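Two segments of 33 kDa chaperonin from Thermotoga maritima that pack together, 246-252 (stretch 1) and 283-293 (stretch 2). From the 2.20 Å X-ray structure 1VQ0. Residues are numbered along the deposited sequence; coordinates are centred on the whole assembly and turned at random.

Stretch 1, residues 246-252: NREKAKN
Stretch 2 283-293: VFSEEELEELL

The contact between residues 246-252 and 283-293 of this chaperonin illustrates how a single arginine can organise a small interface, stacking on an aromatic ring while its edge satisfies a carboxylate and a backbone carbonyl. Stretch 1 is the start of a helix that runs from Arg 247 (phi/psi -69/-36) onward. Asn 246, with chi1 p, caps it: its OD1 accepts from Lys 249 N at 2.9 Å. Stretch 2 enters as a strand at Val 283 (-110/134) and Phe 284 (-123/133), then turns into a helix from Glu 286. Register is set by two CA pairs, Ala 250 to Val 283 at 9.1 Å and Lys 251 to Leu 292 at 8.3 Å.

The CA-to-CB bond of Arg 247 points sideways, but its extended side chain (t, t, t, chi4 88°) carries the guanidinium across. There it lies flat on Phe 284 (chi1 m, chi2 85°), planes at 19°, with Arg 247 CZ 4.1 Å from the centroid of the Phe 284 ring, a cation-pi arrangement. Because stacking uses the face, the N-H groups remain free to bond in the guanidinium plane. Arg 247 NH1 donates to Val 283 O at 2.8 Å and to Glu 288 OE2 at 3.0 Å, the latter a salt bridge; Arg 247 NH2 adds a weak bond to Val 283 O at 3.3 Å.

Glu 288 (m, t, chi3 -61°) also serves its own helix: its OE1 accepts from Ser 285 N at 2.8 Å, while Ser 285 OG (chi1 p) caps by accepting from Glu 288 N at 3.3 Å. This reciprocal pairing helps position the carboxylate that meets Arg 247.

Van der Waals contacts complete the packing. Ala 250 CB approaches the edge of the Phe 284 ring, 4.1 Å from its CE1, and Lys 251 CB lies 3.9 Å from Phe 284 CE2. Farther along, Leu 292 (m, t) brings its CD1 methyl group to 4.3 Å from the backbone carbonyl Lys 251 O, an approach rather than a bond.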

# COMPACT_ATOMS: atom_id res chain seq x y z
N ASN A 246 -8.20 26.96 3.72
CA ASN A 246 -8.46 28.38 3.76
C ASN A 246 -9.23 28.71 2.49
O ASN A 246 -9.49 27.85 1.64
CB ASN A 246 -7.18 29.20 3.87
CG ASN A 246 -6.26 29.04 2.66
OD1 ASN A 246 -6.70 28.99 1.53
ND2 ASN A 246 -4.97 28.99 2.92
N ARG A 247 -9.64 29.96 2.38
CA ARG A 247 -10.50 30.37 1.26
C ARG A 247 -9.81 30.34 -0.08
O ARG A 247 -10.42 30.01 -1.08
CB ARG A 247 -11.03 31.78 1.48
CG ARG A 247 -12.15 32.13 0.53
CD ARG A 247 -12.88 33.34 0.95
NE ARG A 247 -13.97 33.67 0.06
CZ ARG A 247 -15.20 33.22 0.18
NH1 ARG A 247 -16.11 33.63 -0.70
NH2 ARG A 247 -15.53 32.38 1.16
N GLU A 248 -8.53 30.68 -0.11
CA GLU A 248 -7.77 30.58 -1.35
C GLU A 248 -7.83 29.14 -1.90
O GLU A 248 -8.02 28.93 -3.09
CB GLU A 248 -6.34 31.05 -1.14
CG GLU A 248 -5.54 31.24 -2.44
CD GLU A 248 -4.06 31.51 -2.16
OE1 GLU A 248 -3.57 31.08 -1.08
OE2 GLU A 248 -3.39 32.17 -3.01
N LYS A 249 -7.73 28.16 -1.01
CA LYS A 249 -7.77 26.75 -1.39
C LYS A 249 -9.16 26.35 -1.86
O LYS A 249 -9.31 25.56 -2.81
CB LYS A 249 -7.30 25.85 -0.23
CG LYS A 249 -5.76 25.97 -0.03
CD LYS A 249 -5.24 25.25 1.21
CE LYS A 249 -3.76 24.92 1.02
NZ LYS A 249 -3.02 25.03 2.29
N ALA A 250 -10.18 26.90 -1.23
CA ALA A 250 -11.55 26.61 -1.62
C ALA A 250 -11.83 27.16 -3.02
O ALA A 250 -12.47 26.50 -3.82
CB ALA A 250 -12.55 27.17 -0.60
N LYS A 251 -11.34 28.36 -3.30
CA LYS A 251 -11.51 28.98 -4.60
C LYS A 251 -10.81 28.13 -5.68
O LYS A 251 -11.37 27.90 -6.75
CB LYS A 251 -10.99 30.42 -4.58
N ASN A 252 -9.61 27.64 -5.38
CA ASN A 252 -8.88 26.72 -6.26
C ASN A 252 -9.62 25.39 -6.47
O ASN A 252 -9.62 24.82 -7.59
CB ASN A 252 -7.47 26.44 -5.71
CG ASN A 252 -6.55 27.66 -5.81
OD1 ASN A 252 -6.78 28.56 -6.63
ND2 ASN A 252 -5.52 27.69 -4.97
N VAL A 283 -18.52 29.84 1.18
CA VAL A 283 -19.65 30.25 0.33
C VAL A 283 -19.19 31.33 -0.62
O VAL A 283 -18.53 32.28 -0.22
CB VAL A 283 -20.86 30.75 1.19
CG1 VAL A 283 -22.03 31.23 0.31
CG2 VAL A 283 -21.35 29.69 2.16
N PHE A 284 -19.56 31.19 -1.88
CA PHE A 284 -19.13 32.06 -2.98
C PHE A 284 -20.34 32.66 -3.69
O PHE A 284 -21.30 31.95 -4.02
CB PHE A 284 -18.27 31.27 -3.99
CG PHE A 284 -16.89 30.95 -3.49
CD1 PHE A 284 -16.67 29.82 -2.71
CD2 PHE A 284 -15.83 31.78 -3.78
CE1 PHE A 284 -15.42 29.53 -2.23
CE2 PHE A 284 -14.55 31.48 -3.31
CZ PHE A 284 -14.35 30.36 -2.54
N SER A 285 -20.30 33.97 -3.92
CA SER A 285 -21.44 34.66 -4.53
C SER A 285 -21.50 34.44 -6.04
O SER A 285 -20.59 33.83 -6.63
CB SER A 285 -21.41 36.16 -4.23
OG SER A 285 -20.37 36.80 -4.95
N GLU A 286 -22.60 34.93 -6.65
CA GLU A 286 -22.77 34.89 -8.09
C GLU A 286 -21.63 35.62 -8.78
O GLU A 286 -21.07 35.12 -9.73
CB GLU A 286 -24.12 35.52 -8.50
CG GLU A 286 -25.15 34.51 -9.00
CD GLU A 286 -26.44 35.16 -9.47
OE1 GLU A 286 -27.19 35.70 -8.63
OE2 GLU A 286 -26.69 35.14 -10.69
N GLU A 287 -21.29 36.80 -8.28
CA GLU A 287 -20.22 37.60 -8.87
C GLU A 287 -18.89 36.85 -8.80
O GLU A 287 -18.15 36.84 -9.78
CB GLU A 287 -20.11 38.97 -8.20
N GLU A 288 -18.59 36.24 -7.65
CA GLU A 288 -17.35 35.48 -7.48
C GLU A 288 -17.29 34.30 -8.44
O GLU A 288 -16.22 33.98 -8.95
CB GLU A 288 -17.18 34.99 -6.04
CG GLU A 288 -16.84 36.09 -5.03
CD GLU A 288 -16.86 35.59 -3.60
OE1 GLU A 288 -17.92 35.14 -3.13
OE2 GLU A 288 -15.81 35.62 -2.97
N LEU A 289 -18.43 33.67 -8.69
CA LEU A 289 -18.53 32.56 -9.66
C LEU A 289 -18.39 33.07 -11.11
O LEU A 289 -17.75 32.43 -11.94
CB LEU A 289 -19.86 31.79 -9.51
CG LEU A 289 -20.09 31.01 -8.21
CD1 LEU A 289 -21.57 30.77 -7.94
CD2 LEU A 289 -19.32 29.70 -8.18
N GLU A 290 -18.97 34.22 -11.39
CA GLU A 290 -18.74 34.87 -12.67
C GLU A 290 -17.24 35.11 -12.85
O GLU A 290 -16.68 34.82 -13.90
CB GLU A 290 -19.53 36.18 -12.76
CG GLU A 290 -21.02 35.97 -12.98
CD GLU A 290 -21.87 37.22 -12.77
OE1 GLU A 290 -21.34 38.25 -12.26
OE2 GLU A 290 -23.08 37.17 -13.12
N GLU A 291 -16.59 35.60 -11.80
CA GLU A 291 -15.16 35.90 -11.83
C GLU A 291 -14.36 34.66 -12.21
O GLU A 291 -13.52 34.71 -13.10
CB GLU A 291 -14.67 36.43 -10.47
CG GLU A 291 -14.62 37.94 -10.34
CD GLU A 291 -14.71 38.41 -8.88
OE1 GLU A 291 -14.44 37.60 -7.94
OE2 GLU A 291 -15.05 39.60 -8.69
N LEU A 292 -14.62 33.55 -11.51
CA LEU A 292 -13.92 32.29 -11.77
C LEU A 292 -14.17 31.77 -13.21
O LEU A 292 -13.23 31.36 -13.90
CB LEU A 292 -14.31 31.25 -10.73
CG LEU A 292 -14.00 31.60 -9.26
CD1 LEU A 292 -14.48 30.47 -8.34
CD2 LEU A 292 -12.52 31.88 -9.05
N LEU A 293 -15.43 31.83 -13.66
CA LEU A 293 -15.82 31.48 -15.04
C LEU A 293 -15.11 32.32 -16.11
O LEU A 293 -14.56 31.79 -17.07
CB LEU A 293 -17.34 31.66 -15.22
CG LEU A 293 -18.31 30.62 -14.63
CD1 LEU A 293 -19.71 31.24 -14.54
CD2 LEU A 293 -18.33 29.34 -15.46